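Local coordinates for envelope polyprotein (Puumala orthohantavirus, PDB 5FXU) that forms the Gn ectodomain of the hantavirus surface and, with its partner glycoprotein Gc, probably builds the envelope spikes used in cell entry, at residues D294-V299 with K338-L343. Residues are numbered along the deposited sequence; the frame is centred on the assembly and turned at random.
Sequences DTIQGV and KKTLPL
Residues 294-297 and 338-340 meet where strand 296-302 begins and the chain approaches strand 340-354, their directions 51° apart, and the backbones come closest at Ile296 and Lys338, with 4.1 Å between the CA atoms. A hydrogen bond joins them: Gln297 N donates to Lys338 O over 3.3 Å, with an N-H...O angle of 156°. Beside it, Lys338 CA directs its hydrogen at Thr295 O, 3.4 Å away. Thr295 and Ile296 both face Gly285 of strand 278-285 in a classic beta bulge, and Lys338 lies against the bulged start of the middle strand of a three-stranded antiparallel sheet.

Lys338 makes the largest single contribution, and its side chain runs over the 294-297 backbone. CB packs on Ile296 CA; CG, anti to the carbonyl carbon of its own residue (chi1 -61°), lies on the Thr295 carbonyl; and CE comes within 3.4 Å of Asp294 O, beyond which the chain bends at chi4 to place NZ. Gln297 crosses this chain at about a right angle and sets OE1 3.7 Å from Lys338 CD. Farther along, Ile296 CD1 touches Thr340 CG2 at 3.9 Å. Glu330 binds side chains from both segments, its OE1 hydrogen-bonded to Gln297 NE2 and its backbone O to Thr340 OG1.

No salt bridge links the segments: Asp294 OD2, 6.2 Å from Lys338 NZ, is hydrogen-bonded to Thr284 OG1, although the opposite charges may still attract weakly. The join between the three-stranded sheet and the lead-in to strand 340-354 combines a backbone hydrogen bond, a CA-H...O contact and the aliphatic packing of Lys338 and of Ile296 on Thr340.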
# COMPACT_ATOMS: atom_id res chain seq x y z
N ASP A 294 0.60 6.69 -25.95
CA ASP A 294 0.33 6.86 -24.53
C ASP A 294 -0.49 5.73 -23.93
O ASP A 294 -1.45 5.29 -24.53
CB ASP A 294 -0.41 8.16 -24.29
CG ASP A 294 0.47 9.38 -24.49
OD1 ASP A 294 1.73 9.26 -24.50
OD2 ASP A 294 -0.11 10.47 -24.62
N THR A 295 -0.06 5.26 -22.76
CA THR A 295 -0.69 4.15 -22.05
C THR A 295 -1.12 4.51 -20.65
O THR A 295 -1.68 3.68 -19.95
CB THR A 295 0.29 2.96 -21.98
OG1 THR A 295 1.50 3.37 -21.36
CG2 THR A 295 0.58 2.44 -23.39
N ILE A 296 -0.90 5.75 -20.25
CA ILE A 296 -1.22 6.20 -18.89
C ILE A 296 -1.64 7.67 -18.90
O ILE A 296 -1.17 8.43 -19.73
CB ILE A 296 -0.01 5.97 -17.94
CG1 ILE A 296 -0.45 6.04 -16.48
CG2 ILE A 296 1.15 6.92 -18.26
CD1 ILE A 296 0.66 5.80 -15.50
N GLN A 297 -2.54 8.03 -18.00
CA GLN A 297 -2.91 9.42 -17.78
C GLN A 297 -2.99 9.74 -16.30
O GLN A 297 -2.96 8.85 -15.44
CB GLN A 297 -4.24 9.75 -18.47
CG GLN A 297 -5.43 9.10 -17.79
CD GLN A 297 -6.73 9.22 -18.58
OE1 GLN A 297 -6.72 9.37 -19.79
NE2 GLN A 297 -7.85 9.12 -17.88
N GLY A 298 -3.12 11.02 -16.02
CA GLY A 298 -3.21 11.47 -14.66
C GLY A 298 -3.36 12.96 -14.59
O GLY A 298 -3.59 13.60 -15.60
N VAL A 299 -3.20 13.50 -13.39
CA VAL A 299 -3.30 14.92 -13.13
C VAL A 299 -2.02 15.42 -12.52
O VAL A 299 -1.59 14.98 -11.45
CB VAL A 299 -4.47 15.20 -12.20
CG1 VAL A 299 -4.55 16.67 -11.82
CG2 VAL A 299 -5.77 14.78 -12.89
N LYS A 338 -5.96 3.55 -19.61
CA LYS A 338 -4.87 4.35 -19.07
C LYS A 338 -4.88 4.50 -17.55
O LYS A 338 -4.34 5.47 -17.01
CB LYS A 338 -4.83 5.73 -19.74
CG LYS A 338 -4.61 5.71 -21.24
CD LYS A 338 -4.55 7.14 -21.78
CE LYS A 338 -3.98 7.21 -23.19
NZ LYS A 338 -4.73 6.32 -24.13
N LYS A 339 -5.46 3.52 -16.86
CA LYS A 339 -5.64 3.60 -15.42
C LYS A 339 -4.69 2.67 -14.68
O LYS A 339 -3.99 1.85 -15.27
CB LYS A 339 -7.10 3.34 -15.05
CG LYS A 339 -7.60 1.92 -15.23
CD LYS A 339 -9.05 1.80 -14.80
CE LYS A 339 -9.70 0.57 -15.41
NZ LYS A 339 -11.10 0.44 -14.93
N THR A 340 -4.65 2.86 -13.36
CA THR A 340 -3.70 2.19 -12.51
C THR A 340 -4.32 1.73 -11.21
O THR A 340 -5.39 2.21 -10.83
CB THR A 340 -2.54 3.12 -12.12
OG1 THR A 340 -3.05 4.22 -11.35
CG2 THR A 340 -1.84 3.66 -13.35
N LEU A 341 -3.59 0.84 -10.53
CA LEU A 341 -3.85 0.43 -9.15
C LEU A 341 -2.66 0.85 -8.30
O LEU A 341 -1.51 0.70 -8.72
CB LEU A 341 -4.01 -1.09 -9.03
CG LEU A 341 -5.33 -1.66 -9.57
CD1 LEU A 341 -5.19 -3.14 -9.80
CD2 LEU A 341 -6.47 -1.38 -8.61
N PRO A 342 -2.93 1.35 -7.09
CA PRO A 342 -1.81 1.78 -6.27
C PRO A 342 -1.10 0.60 -5.60
O PRO A 342 -1.74 -0.43 -5.31
CB PRO A 342 -2.48 2.68 -5.24
CG PRO A 342 -3.88 2.12 -5.11
CD PRO A 342 -4.23 1.67 -6.49
N LEU A 343 0.20 0.76 -5.35
CA LEU A 343 1.02 -0.27 -4.71
C LEU A 343 0.66 -0.52 -3.26
O LEU A 343 0.68 -1.66 -2.80
CB LEU A 343 2.52 0.06 -4.81
CG LEU A 343 3.18 0.00 -6.17
CD1 LEU A 343 4.66 -0.33 -5.96
CD2 LEU A 343 2.56 -0.99 -7.14